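Local coordinates for protein pyridoxal kinase (Lactobacillus plantarum, PDB 3H74) that probably catalyses the ATP-dependent phosphorylation of pyridoxal to pyridoxal 5'-phosphate, at residues A[73-78]-A[93-98]; A[136-141]-A[168-173]; A[242-247]-A[263-268]. One frame throughout, in Å; residues are numbered along the deposited sequence. Where two conformers were deposited one is given.

How the contacts relate
Contacts 1 and 2 both reach the central, mostly parallel sheet of the ribokinase-like fold. Contact 1 belongs to the unit of strand 77-80, helix 86-98 and strand 103-106; contact 2 ties strand 137-138 to the loop leading into the edge strand 175-176. Their centres are 17 Å apart, with nearest atoms about 7 Å apart. Contact 3, between helices 231-251 and 264-274, lies across the centre of the chain from contact 2, with centres 27 Å apart, and 30 Å from contact 1. Only contact 2 includes a bound group: at the far end of its 136-141 segment Asn141 hydrogen-bonds a sulfate, probably near where substrate or nucleotide phosphate would sit.

Contact 1: A[73-78]-A[93-98]; sequences LHFDQA and TTYLEQ
With CG anti to the backbone N (chi1 -179°), Tyr95 carries its ring out from the helix until the hydroxyl comes alongside Phe75, which keeps CG beside its own backbone N (chi1 -63°) and presents a ring edge to it. The two side chains cross at about a right angle. Tyr95 OH comes in at the edge of the Phe75 ring and in its plane, 3.2 Å from Phe75 CE2, and the second edge carbon, Phe75 CD2, stands 3.7 Å from the same Tyr95 OH. An aromatic C-H edge thus faces the hydroxyl oxygen, a mildly polar contact, with Tyr95 CZ and Phe75 CE2 packed behind it at 4.1 Å. The hydroxyl also reaches the backbone through a water that lies 2.7 Å from Tyr95 OH and donates a hydrogen bond of 2.8 Å to Leu73 O, so one oxygen serves both an apolar edge and a polar bridge. A leucine in place of Tyr95 would probably leave this water without its helix-side partner and open a gap beside the Phe75 edge. Farther along, Leu96 CD2 rests against Ala78 CB at 3.9 Å, where the loop has become strand.

This is packing within a beta-alpha-beta crossover: helix 86-98 lies against strand 77-80, the strand it follows, and leads to strand 103-106. Phe65 stacks on Tyr95 and Trp68 meets Phe75, both from helix 61-70, whereas Leu96 also touches Leu131 of helix 122-131 and Leu104 of strand 103-106.

Contact 2: A[136-141]-A[168-173]; sequences DVILPN and AQLKTG. With SO4 (sulfate ion), chain B.
Lys171 reaches Asp136 with the end of its chain; CE and NZ make the contact. Its CB already points toward the 136-141 segment; CG then sits between the backbone N and the carbonyl carbon (chi1 68°), and from there the chain runs extended through CD and CE to NZ. Lys171 CE comes within 3.2 Å of Asp136 OD2, and the tip ends in a salt bridge, Lys171 NZ donating to Asp136 OD2 at 2.8 Å. The ammonium does not lie in the carboxylate plane but meets the oxygen from above, 50° out of it. Lys171 NZ has a second, weak hydrogen bond to Gln134 O. A water donates to Asp136 OD2 at 2.8 Å and, weakly, to Gly173 O, joining the carboxylate to the end of the same loop.

Beside this charged pair, Leu170 and Ile138 reach toward each other tip to tip. Leu170 CD1 meets Ile138 CG1 at 4.0 Å, and Leu170 CD2 touches both Ile138 CG2 (4.0 Å) and Ile138 CD1 (4.1 Å). Both residues are buried, closing the loop over strand 137-138.

At the other end of the segment Asn141 N-caps helix 142-149, its OD1 taking the backbone N of Glu144. Asn141 ND2 gives one bond to Gly111 O and another, almost straight at 176°, to O2 of a sulfate, probably from the crystallisation liquor, at 2.9 Å. Asn141 and Glu144 frame the NXXE sequence of ribokinase-family kinases, linked in relatives to metal and phosphate binding.

Because Asp136 OD1 accepts from Leu104 N while OD2 holds the lysine, the carboxylate is gripped at both oxygens and probably stays ionised, so that it ties the lysine of the loop to the backbone of strand 103-106.

Contact 3: A[242-247]-A[263-268]; sequences LNMAVA and LGDLLQ
Met244 lies in the middle of a regular helical run, where Val246 N bonds to Leu242 O and Ala247 N to Asn243 O, and across from it Asp265 and Leu266 belong to the first turn of helix 264-274. That turn opens after Leu263, which still has loop angles but whose carbonyl already accepts from Leu267 N. Met244, a selenomethionine in the crystal, and Asp265 both direct CB toward the opposite segment, and their side chains cross obliquely.

The Met244 chain leaves its helix fully extended through chi1 and chi2, then bends at chi3 (61°), which lays the terminal methyl against the backbone of the other helix. Along the way Met244 CG lies 4.0 Å from Asp265 CB, and Met244 SE keeps the same spacing from that carbon. Beyond the bend Met244 CE settles 3.5 Å from Asp265 O and 3.6 Å from Leu266 CA, a van der Waals fit of the methyl onto main-chain atoms rather than onto another side-chain tip.

In the ribokinase-like fold, an alpha-beta-alpha sandwich, both segments lie on helices near helix 213-226, whose N-terminal part in this family carries the conserved glycine-rich anion-binding motif. Leu242 touches Thr213 there, and Leu266 packs on Thr216 and Val220, as well as on Val26 of helix 19-29.

The polar side of the contact is built on water and a helix start. One water donates to both Met244 O, at 2.8 Å, and Asp265 OD2, at 2.7 Å, bridging the helices. Glu248, a turn beyond Met244, accepts the backbone N-H of Asp265 through its OE1.

Contact 1: A[73-78]-A[93-98]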
ATOM      1  N   LEU A  73     -19.526 -14.612   2.446  1.00 13.02           N
ATOM      2  CA  LEU A  73     -18.544 -14.237   1.439  1.00 13.86           C
ATOM      3  C   LEU A  73     -17.137 -14.640   1.857  1.00 14.68           C
ATOM      4  O   LEU A  73     -16.769 -14.557   3.031  1.00 15.79           O
ATOM      5  CB  LEU A  73     -18.615 -12.742   1.128  1.00 13.24           C
ATOM      6  CG  LEU A  73     -19.944 -12.231   0.575  1.00 13.29           C
ATOM      7  CD1 LEU A  73     -19.814 -10.781   0.161  1.00 13.43           C
ATOM      8  CD2 LEU A  73     -20.431 -13.061  -0.601  1.00 14.71           C
ATOM      9  N   HIS A  74     -16.368 -15.094   0.877  1.00 15.60           N
ATOM     10  CA  HIS A  74     -14.987 -15.493   1.091  1.00 16.68           C
ATOM     11  C   HIS A  74     -14.100 -14.714   0.129  1.00 16.29           C
ATOM     12  O   HIS A  74     -14.471 -14.455  -1.023  1.00 17.74           O
ATOM     13  CB  HIS A  74     -14.836 -17.012   0.926  1.00 17.61           C
ATOM     14  CG  HIS A  74     -15.708 -17.803   1.853  1.00 19.78           C
ATOM     15  ND1 HIS A  74     -15.425 -17.951   3.194  1.00 22.13           N
ATOM     16  CD2 HIS A  74     -16.867 -18.471   1.637  1.00 21.67           C
ATOM     17  CE1 HIS A  74     -16.368 -18.681   3.763  1.00 22.80           C
ATOM     18  NE2 HIS A  74     -17.255 -19.009   2.841  1.00 22.78           N
ATOM     19  N   PHE A  75     -12.948 -14.294   0.632  1.00 15.44           N
ATOM     20  CA  PHE A  75     -11.969 -13.580  -0.167  1.00 14.51           C
ATOM     21  C   PHE A  75     -10.705 -14.400  -0.264  1.00 13.99           C
ATOM     22  O   PHE A  75     -10.342 -15.086   0.675  1.00 13.80           O
ATOM     23  CB  PHE A  75     -11.683 -12.209   0.455  1.00 15.14           C
ATOM     24  CG  PHE A  75     -12.881 -11.316   0.486  1.00 15.29           C
ATOM     25  CD1 PHE A  75     -13.282 -10.651  -0.659  1.00 17.04           C
ATOM     26  CD2 PHE A  75     -13.632 -11.173   1.642  1.00 16.70           C
ATOM     27  CE1 PHE A  75     -14.401  -9.835  -0.656  1.00 16.89           C
ATOM     28  CE2 PHE A  75     -14.765 -10.355   1.652  1.00 17.00           C
ATOM     29  CZ  PHE A  75     -15.143  -9.688   0.499  1.00 16.45           C
ATOM     30  N   ASP A  76     -10.047 -14.348  -1.415  1.00 13.09           N
ATOM     31  CA  ASP A  76      -8.786 -15.060  -1.583  1.00 12.78           C
ATOM     32  C   ASP A  76      -7.614 -14.244  -1.053  1.00 12.35           C
ATOM     33  O   ASP A  76      -6.743 -14.762  -0.348  1.00 12.71           O
ATOM     34  CB  ASP A  76      -8.578 -15.416  -3.053  1.00 13.02           C
ATOM     35  CG  ASP A  76      -9.677 -16.310  -3.590  1.00 13.54           C
ATOM     36  OD1 ASP A  76      -9.810 -17.444  -3.073  1.00 16.64           O
ATOM     37  OD2 ASP A  76     -10.404 -15.886  -4.515  1.00 14.24           O
ATOM     38  N   GLN A  77      -7.613 -12.956  -1.382  1.00 11.37           N
ATOM     39  CA  GLN A  77      -6.526 -12.065  -1.029  1.00  9.73           C
ATOM     40  C   GLN A  77      -7.073 -10.760  -0.468  1.00  8.36           C
ATOM     41  O   GLN A  77      -8.243 -10.423  -0.692  1.00  8.04           O
ATOM     42  CB  GLN A  77      -5.691 -11.741  -2.264  1.00 10.46           C
ATOM     43  CG  GLN A  77      -4.990 -12.924  -2.913  1.00 11.57           C
ATOM     44  CD  GLN A  77      -5.705 -13.469  -4.136  1.00 12.18           C
ATOM     45  OE1 GLN A  77      -6.702 -12.917  -4.610  1.00 10.83           O
ATOM     46  NE2 GLN A  77      -5.170 -14.546  -4.674  1.00 11.86           N
ATOM     47  N   ALA A  78      -6.223 -10.014   0.234  1.00  6.99           N
ATOM     48  CA  ALA A  78      -6.589  -8.687   0.713  1.00  6.83           C
ATOM     49  C   ALA A  78      -5.397  -7.758   0.674  1.00  6.20           C
ATOM     50  O   ALA A  78      -4.263  -8.168   0.966  1.00  5.77           O
ATOM     51  CB  ALA A  78      -7.147  -8.751   2.125  1.00  6.99           C
ATOM     52  N   THR A  93      -8.790  -5.744  11.401  1.00  9.44           N
ATOM     53  CA  THR A  93      -7.933  -6.807  11.933  1.00 10.35           C
ATOM     54  C   THR A  93      -8.739  -8.076  12.246  1.00 10.44           C
ATOM     55  O   THR A  93      -8.379  -9.174  11.824  1.00 10.78           O
ATOM     56  CB  THR A  93      -7.145  -6.340  13.182  1.00 10.76           C
ATOM     57  OG1 THR A  93      -6.321  -5.217  12.842  1.00 11.18           O
ATOM     58  CG2 THR A  93      -6.248  -7.460  13.713  1.00 10.87           C
ATOM     59  N   THR A  94      -9.853  -7.918  12.953  1.00 11.09           N
ATOM     60  CA  THR A  94     -10.636  -9.096  13.338  1.00 11.48           C
ATOM     61  C   THR A  94     -11.380  -9.711  12.149  1.00 11.09           C
ATOM     62  O   THR A  94     -11.505 -10.939  12.063  1.00 11.42           O
ATOM     63  CB  THR A  94     -11.619  -8.821  14.478  1.00 12.11           C
ATOM     64  OG1 THR A  94     -12.649  -7.953  14.008  1.00 12.08           O
ATOM     65  CG2 THR A  94     -10.910  -8.201  15.683  1.00 13.02           C
ATOM     66  N   TYR A  95     -11.839  -8.874  11.217  1.00 10.63           N
ATOM     67  CA  TYR A  95     -12.494  -9.393  10.021  1.00 10.55           C
ATOM     68  C   TYR A  95     -11.542 -10.272   9.207  1.00 10.44           C
ATOM     69  O   TYR A  95     -11.898 -11.369   8.775  1.00 10.30           O
ATOM     70  CB  TYR A  95     -13.102  -8.288   9.143  1.00 10.41           C
ATOM     71  CG  TYR A  95     -13.781  -8.893   7.949  1.00  9.95           C
ATOM     72  CD1 TYR A  95     -14.982  -9.588   8.099  1.00  9.91           C
ATOM     73  CD2 TYR A  95     -13.198  -8.843   6.679  1.00  9.83           C
ATOM     74  CE1 TYR A  95     -15.603 -10.176   7.023  1.00  8.93           C
ATOM     75  CE2 TYR A  95     -13.818  -9.435   5.593  1.00  9.44           C
ATOM     76  CZ  TYR A  95     -15.013 -10.106   5.773  1.00  9.24           C
ATOM     77  OH  TYR A  95     -15.618 -10.700   4.701  1.00 11.15           O
ATOM     78  N   LEU A  96     -10.318  -9.789   9.018  1.00 10.65           N
ATOM     79  CA  LEU A  96      -9.315 -10.542   8.269  1.00 11.21           C
ATOM     80  C   LEU A  96      -9.008 -11.884   8.938  1.00 12.07           C
ATOM     81  O   LEU A  96      -8.829 -12.897   8.259  1.00 11.67           O
ATOM     82  CB  LEU A  96      -8.039  -9.717   8.099  1.00 11.25           C
ATOM     83  CG  LEU A  96      -8.167  -8.442   7.260  1.00 10.87           C
ATOM     84  CD1 LEU A  96      -6.891  -7.610   7.395  1.00 10.70           C
ATOM     85  CD2 LEU A  96      -8.495  -8.733   5.795  1.00 11.52           C
ATOM     86  N   GLU A  97      -8.964 -11.872  10.265  1.00 12.80           N
ATOM     87  CA  GLU A  97      -8.721 -13.082  11.058  1.00 14.53           C
ATOM     88  C   GLU A  97      -9.820 -14.138  10.873  1.00 15.04           C
ATOM     89  O   GLU A  97      -9.549 -15.339  10.990  1.00 15.48           O
ATOM     90  CB  GLU A  97      -8.547 -12.717  12.538  1.00 15.19           C
ATOM     91  CG  GLU A  97      -8.180 -13.886  13.478  1.00 18.37           C
ATOM     92  CD  GLU A  97      -6.980 -14.702  13.010  1.00 22.03           C
ATOM     93  OE1 GLU A  97      -5.908 -14.117  12.731  1.00 24.16           O
ATOM     94  OE2 GLU A  97      -7.110 -15.943  12.935  1.00 24.68           O
ATOM     95  N   GLN A  98     -11.047 -13.696  10.577  1.00 15.13           N
ATOM     96  CA  GLN A  98     -12.167 -14.612  10.292  1.00 15.78           C
ATOM     97  C   GLN A  98     -11.994 -15.320   8.958  1.00 15.81           C
ATOM     98  O   GLN A  98     -12.603 -16.361   8.714  1.00 15.92           O
ATOM     99  CB  GLN A  98     -13.500 -13.864  10.229  1.00 15.57           C
ATOM    100  CG  GLN A  98     -14.014 -13.250  11.509  1.00 17.23           C
ATOM    101  CD  GLN A  98     -15.266 -12.408  11.265  1.00 16.91           C
ATOM    102  OE1 GLN A  98     -15.592 -11.530  12.055  1.00 19.96           O
ATOM    103  NE2 GLN A  98     -15.962 -12.669  10.159  1.00 18.38           N
TER
HETATM  104  O   HOH W   1     -17.232 -12.783   5.118  1.00 15.64           O

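Contact 2: A[136-141]-A[168-173]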
ATOM      1  N   ASP A 136       1.267 -11.053   5.205  1.00  9.03           N
ATOM      2  CA  ASP A 136       2.374 -11.722   4.527  1.00  8.78           C
ATOM      3  C   ASP A 136       3.458 -10.739   4.111  1.00  8.50           C
ATOM      4  O   ASP A 136       4.645 -11.069   4.107  1.00  8.39           O
ATOM      5  CB  ASP A 136       1.856 -12.471   3.302  1.00  9.14           C
ATOM      6  CG  ASP A 136       0.875 -13.553   3.668  1.00 10.53           C
ATOM      7  OD1 ASP A 136      -0.315 -13.442   3.322  1.00 10.80           O
ATOM      8  OD2 ASP A 136       1.290 -14.523   4.340  1.00 12.13           O
ATOM      9  N   VAL A 137       3.041  -9.539   3.721  1.00  7.97           N
ATOM     10  CA  VAL A 137       3.955  -8.508   3.254  1.00  8.00           C
ATOM     11  C   VAL A 137       3.475  -7.177   3.803  1.00  7.39           C
ATOM     12  O   VAL A 137       2.280  -6.879   3.741  1.00  7.82           O
ATOM     13  CB  VAL A 137       4.001  -8.447   1.699  1.00  8.20           C
ATOM     14  CG1 VAL A 137       4.885  -7.303   1.228  1.00  8.96           C
ATOM     15  CG2 VAL A 137       4.526  -9.758   1.125  1.00  9.44           C
ATOM     16  N   ILE A 138       4.395  -6.384   4.345  1.00  7.14           N
ATOM     17  CA  ILE A 138       4.111  -4.986   4.678  1.00  7.51           C
ATOM     18  C   ILE A 138       5.021  -4.087   3.856  1.00  6.89           C
ATOM     19  O   ILE A 138       6.141  -4.476   3.514  1.00  7.08           O
ATOM     20  CB  ILE A 138       4.222  -4.682   6.198  1.00  7.39           C
ATOM     21  CG1 ILE A 138       5.639  -4.918   6.732  1.00  8.48           C
ATOM     22  CG2 ILE A 138       3.226  -5.519   6.970  1.00  9.12           C
ATOM     23  CD1 ILE A 138       5.913  -4.226   8.065  1.00  9.13           C
ATOM     24  N   LEU A 139       4.540  -2.879   3.557  1.00  6.54           N
ATOM     25  CA  LEU A 139       5.216  -1.961   2.637  1.00  6.53           C
ATOM     26  C   LEU A 139       5.481  -0.580   3.246  1.00  6.88           C
ATOM     27  O   LEU A 139       5.121   0.443   2.655  1.00  7.00           O
ATOM     28  CB  LEU A 139       4.382  -1.819   1.357  1.00  6.74           C
ATOM     29  CG  LEU A 139       4.122  -3.106   0.571  1.00  6.30           C
ATOM     30  CD1 LEU A 139       3.113  -2.859  -0.554  1.00  7.80           C
ATOM     31  CD2 LEU A 139       5.425  -3.687   0.011  1.00  8.78           C
ATOM     32  N   PRO A 140       6.136  -0.531   4.426  1.00  6.68           N
ATOM     33  CA  PRO A 140       6.427   0.764   5.023  1.00  6.93           C
ATOM     34  C   PRO A 140       7.444   1.553   4.210  1.00  7.22           C
ATOM     35  O   PRO A 140       8.328   0.969   3.572  1.00  7.83           O
ATOM     36  CB  PRO A 140       7.057   0.379   6.370  1.00  7.20           C
ATOM     37  CG  PRO A 140       7.682  -0.957   6.103  1.00  7.64           C
ATOM     38  CD  PRO A 140       6.666  -1.641   5.250  1.00  7.04           C
ATOM     39  N   ASN A 141       7.331   2.872   4.256  1.00  7.01           N
ATOM     40  CA  ASN A 141       8.445   3.723   3.872  1.00  7.81           C
ATOM     41  C   ASN A 141       9.409   3.825   5.064  1.00  8.27           C
ATOM     42  O   ASN A 141       9.212   3.165   6.093  1.00  8.03           O
ATOM     43  CB  ASN A 141       7.960   5.089   3.347  1.00  7.99           C
ATOM     44  CG  ASN A 141       7.233   5.907   4.401  1.00  7.81           C
ATOM     45  OD1 ASN A 141       7.496   5.775   5.593  1.00  8.16           O
ATOM     46  ND2 ASN A 141       6.321   6.776   3.965  1.00  7.92           N
ATOM     47  N   ALA A 168      10.338  -9.313  12.879  1.00 16.66           N
ATOM     48  CA  ALA A 168      10.005 -10.118  14.054  1.00 17.37           C
ATOM     49  C   ALA A 168       8.630  -9.760  14.633  1.00 18.00           C
ATOM     50  O   ALA A 168       8.062 -10.536  15.400  1.00 18.31           O
ATOM     51  CB  ALA A 168      11.092 -10.010  15.103  1.00 17.41           C
ATOM     52  N   GLN A 169       8.103  -8.594  14.243  1.00 18.31           N
ATOM     53  CA  GLN A 169       6.740  -8.148  14.575  1.00 18.89           C
ATOM     54  C   GLN A 169       5.707  -8.677  13.602  1.00 18.52           C
ATOM     55  O   GLN A 169       4.552  -8.228  13.593  1.00 19.07           O
ATOM     56  CB  GLN A 169       6.641  -6.650  14.437  1.00 19.26           C
ATOM     57  CG  GLN A 169       7.291  -5.829  15.491  1.00 20.23           C
ATOM     58  CD  GLN A 169       6.878  -4.386  15.353  1.00 21.38           C
ATOM     59  OE1 GLN A 169       5.776  -4.089  14.875  1.00 22.28           O
ATOM     60  NE2 GLN A 169       7.751  -3.478  15.754  1.00 21.89           N
ATOM     61  N   LEU A 170       6.148  -9.564  12.729  1.00 17.48           N
ATOM     62  CA  LEU A 170       5.275 -10.180  11.764  1.00 16.88           C
ATOM     63  C   LEU A 170       5.225 -11.665  12.080  1.00 17.20           C
ATOM     64  O   LEU A 170       6.111 -12.192  12.773  1.00 17.43           O
ATOM     65  CB  LEU A 170       5.800  -9.924  10.346  1.00 16.35           C
ATOM     66  CG  LEU A 170       6.022  -8.462   9.906  1.00 14.47           C
ATOM     67  CD1 LEU A 170       6.588  -8.397   8.489  1.00 14.11           C
ATOM     68  CD2 LEU A 170       4.745  -7.603  10.006  1.00 13.96           C
ATOM     69  N   LYS A 171       4.185 -12.335  11.598  1.00 17.25           N
ATOM     70  CA  LYS A 171       4.084 -13.784  11.718  1.00 17.53           C
ATOM     71  C   LYS A 171       5.284 -14.462  11.048  1.00 17.82           C
ATOM     72  O   LYS A 171       5.995 -13.846  10.245  1.00 17.68           O
ATOM     73  CB  LYS A 171       2.784 -14.279  11.086  1.00 17.43           C
ATOM     74  CG  LYS A 171       2.744 -14.116   9.575  1.00 17.21           C
ATOM     75  CD  LYS A 171       1.467 -14.653   8.989  1.00 17.53           C
ATOM     76  CE  LYS A 171       1.498 -14.531   7.484  1.00 17.74           C
ATOM     77  NZ  LYS A 171       0.211 -14.968   6.892  1.00 19.42           N
ATOM     78  N   THR A 172       5.502 -15.729  11.386  1.00 18.05           N
ATOM     79  CA  THR A 172       6.595 -16.499  10.809  1.00 18.28           C
ATOM     80  C   THR A 172       6.448 -16.561   9.284  1.00 17.28           C
ATOM     81  O   THR A 172       5.362 -16.823   8.772  1.00 17.60           O
ATOM     82  CB  THR A 172       6.639 -17.932  11.398  1.00 18.55           C
ATOM     83  OG1 THR A 172       6.481 -17.872  12.822  1.00 20.53           O
ATOM     84  CG2 THR A 172       7.955 -18.622  11.049  1.00 19.29           C
ATOM     85  N   GLY A 173       7.545 -16.304   8.574  1.00 16.55           N
ATOM     86  CA  GLY A 173       7.571 -16.405   7.113  1.00 15.29           C
ATOM     87  C   GLY A 173       7.188 -15.144   6.348  1.00 14.06           C
ATOM     88  O   GLY A 173       7.331 -15.095   5.126  1.00 14.59           O
TER
HETATM   89  S   SO4 B 281       4.599   6.424   0.411  1.00 12.50           S
HETATM   90  O1  SO4 B 281       3.703   5.716   1.325  1.00 13.63           O
HETATM   91  O2  SO4 B 281       5.799   6.864   1.121  1.00 14.29           O
HETATM   92  O3  SO4 B 281       4.953   5.570  -0.723  1.00 15.01           O
HETATM   93  O4  SO4 B 281       3.913   7.619  -0.094  1.00 15.19           O
HETATM   94  O   HOH W   2       4.012 -14.910   4.647  1.00 15.52           O

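Contact 3: A[242-247]-A[263-268]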
ATOM      1  N   LEU A 242       6.296   1.066 -11.695  1.00  5.69           N
ATOM      2  CA  LEU A 242       6.072   2.374 -11.063  1.00  6.19           C
ATOM      3  C   LEU A 242       6.977   3.471 -11.730  1.00  5.82           C
ATOM      4  O   LEU A 242       6.524   4.515 -11.978  1.00  5.68           O
ATOM      5  CB  LEU A 242       6.324   2.313  -9.559  1.00  6.33           C
ATOM      6  CG  LEU A 242       6.069   3.631  -8.837  1.00  7.98           C
ATOM      7  CD1 LEU A 242       4.516   3.940  -8.860  1.00  8.90           C
ATOM      8  CD2 LEU A 242       6.707   3.562  -7.356  1.00  9.11           C
ATOM      9  N   ASN A 243       8.211   3.088 -12.014  1.00  6.27           N
ATOM     10  CA  ASN A 243       9.132   3.984 -12.727  1.00  6.83           C
ATOM     11  C   ASN A 243       8.514   4.408 -14.068  1.00  6.62           C
ATOM     12  O   ASN A 243       8.508   5.586 -14.423  1.00  6.36           O
ATOM     13  CB  ASN A 243      10.464   3.258 -12.920  1.00  7.45           C
ATOM     14  CG  ASN A 243      11.588   4.173 -13.369  1.00  7.36           C
ATOM     15  OD1 ASN A 243      12.046   4.075 -14.506  1.00  8.43           O
ATOM     16  ND2 ASN A 243      12.055   5.035 -12.487  1.00  7.41           N
HETATM   17  N   MSE A 244       7.948   3.430 -14.770  1.00  6.59           N
HETATM   18  CA  MSE A 244       7.260   3.666 -16.030  1.00  8.23           C
HETATM   19  C   MSE A 244       6.033   4.565 -15.880  1.00  6.27           C
HETATM   20  O   MSE A 244       5.799   5.456 -16.707  1.00  6.02           O
HETATM   21  CB  MSE A 244       6.862   2.326 -16.634  1.00  7.61           C
HETATM   22  CG  MSE A 244       6.112   2.431 -17.950  1.00  9.76           C
HETATM   23 SE   MSE A 244       5.578   0.708 -18.630  1.00 17.38          SE
HETATM   24  CE  MSE A 244       4.443   0.177 -17.152  1.00 16.16           C
ATOM     25  N   ALA A 245       5.249   4.351 -14.824  1.00  6.16           N
ATOM     26  CA  ALA A 245       4.043   5.148 -14.609  1.00  5.71           C
ATOM     27  C   ALA A 245       4.404   6.604 -14.310  1.00  5.73           C
ATOM     28  O   ALA A 245       3.753   7.540 -14.784  1.00  5.76           O
ATOM     29  CB  ALA A 245       3.218   4.547 -13.470  1.00  6.44           C
ATOM     30  N   VAL A 246       5.440   6.800 -13.496  1.00  5.60           N
ATOM     31  CA  VAL A 246       5.918   8.155 -13.225  1.00  6.36           C
ATOM     32  C   VAL A 246       6.443   8.822 -14.505  1.00  5.77           C
ATOM     33  O   VAL A 246       6.120   9.979 -14.771  1.00  5.99           O
ATOM     34  CB  VAL A 246       6.971   8.201 -12.092  1.00  6.47           C
ATOM     35  CG1 VAL A 246       7.604   9.587 -11.995  1.00  7.10           C
ATOM     36  CG2 VAL A 246       6.328   7.796 -10.762  1.00  7.99           C
ATOM     37  N   ALA A 247       7.197   8.071 -15.310  1.00  5.88           N
ATOM     38  CA  ALA A 247       7.695   8.599 -16.584  1.00  6.01           C
ATOM     39  C   ALA A 247       6.530   9.053 -17.461  1.00  5.73           C
ATOM     40  O   ALA A 247       6.582  10.110 -18.103  1.00  6.24           O
ATOM     41  CB  ALA A 247       8.538   7.576 -17.298  1.00  6.17           C
ATOM     42  N   LEU A 263      -1.824   5.889 -15.445  1.00  5.33           N
ATOM     43  CA  LEU A 263      -2.024   4.443 -15.409  1.00  5.45           C
ATOM     44  C   LEU A 263      -2.006   3.753 -16.771  1.00  5.37           C
ATOM     45  O   LEU A 263      -1.961   2.532 -16.825  1.00  5.86           O
ATOM     46  CB  LEU A 263      -3.337   4.101 -14.687  1.00  5.63           C
ATOM     47  CG  LEU A 263      -3.442   4.595 -13.244  1.00  5.56           C
ATOM     48  CD1 LEU A 263      -4.837   4.319 -12.715  1.00  7.59           C
ATOM     49  CD2 LEU A 263      -2.374   3.963 -12.343  1.00  7.88           C
ATOM     50  N   GLY A 264      -2.010   4.515 -17.865  1.00  5.38           N
ATOM     51  CA  GLY A 264      -2.148   3.927 -19.198  1.00  6.21           C
ATOM     52  C   GLY A 264      -1.052   2.945 -19.569  1.00  5.68           C
ATOM     53  O   GLY A 264      -1.328   1.819 -19.982  1.00  5.89           O
ATOM     54  N   ASP A 265       0.204   3.362 -19.441  1.00  5.60           N
ATOM     55  CA  ASP A 265       1.324   2.481 -19.781  1.00  5.93           C
ATOM     56  C   ASP A 265       1.340   1.267 -18.857  1.00  5.57           C
ATOM     57  O   ASP A 265       1.640   0.153 -19.282  1.00  5.97           O
ATOM     58  CB  ASP A 265       2.669   3.219 -19.727  1.00  6.39           C
ATOM     59  CG  ASP A 265       2.892   4.138 -20.921  1.00  6.95           C
ATOM     60  OD1 ASP A 265       2.083   4.120 -21.868  1.00  9.36           O
ATOM     61  OD2 ASP A 265       3.897   4.885 -20.901  1.00  7.58           O
ATOM     62  N   LEU A 266       0.975   1.487 -17.596  1.00  6.06           N
ATOM     63  CA  LEU A 266       0.872   0.402 -16.628  1.00  6.43           C
ATOM     64  C   LEU A 266      -0.189  -0.633 -17.025  1.00  6.10           C
ATOM     65  O   LEU A 266       0.056  -1.844 -17.016  1.00  6.45           O
ATOM     66  CB  LEU A 266       0.617   0.976 -15.233  1.00  6.88           C
ATOM     67  CG  LEU A 266       0.399  -0.022 -14.093  1.00  7.47           C
ATOM     68  CD1 LEU A 266       1.537  -1.035 -13.956  1.00  9.69           C
ATOM     69  CD2 LEU A 266       0.180   0.717 -12.792  1.00  7.25           C
ATOM     70  N   LEU A 267      -1.371  -0.152 -17.400  1.00  6.46           N
ATOM     71  CA  LEU A 267      -2.430  -1.062 -17.843  1.00  7.14           C
ATOM     72  C   LEU A 267      -1.997  -1.869 -19.070  1.00  7.83           C
ATOM     73  O   LEU A 267      -2.279  -3.067 -19.166  1.00  7.75           O
ATOM     74  CB  LEU A 267      -3.729  -0.298 -18.123  1.00  7.37           C
ATOM     75  CG  LEU A 267      -4.390   0.339 -16.894  1.00  7.44           C
ATOM     76  CD1 LEU A 267      -5.608   1.127 -17.312  1.00  9.91           C
ATOM     77  CD2 LEU A 267      -4.774  -0.693 -15.846  1.00  9.69           C
ATOM     78  N   GLN A 268      -1.295  -1.210 -19.987  0.50  7.79           N
ATOM     79  CA  GLN A 268      -0.746  -1.866 -21.170  0.50  8.38           C
ATOM     80  C   GLN A 268       0.257  -2.971 -20.814  0.50  8.35           C
ATOM     81  O   GLN A 268       0.249  -4.045 -21.421  0.50  8.70           O
ATOM     82  CB  GLN A 268      -0.109  -0.824 -22.088  0.50  8.79           C
ATOM     83  CG  GLN A 268       0.328  -1.354 -23.434  0.50 10.70           C
ATOM     84  CD  GLN A 268       1.058  -0.309 -24.247  0.50 12.96           C
ATOM     85  OE1 GLN A 268       1.947   0.383 -23.742  0.50 14.47           O
ATOM     86  NE2 GLN A 268       0.693  -0.192 -25.517  0.50 14.30           N
TER
HETATM   87  O   HOH W   3       6.116   5.513 -19.528  1.00  8.35           O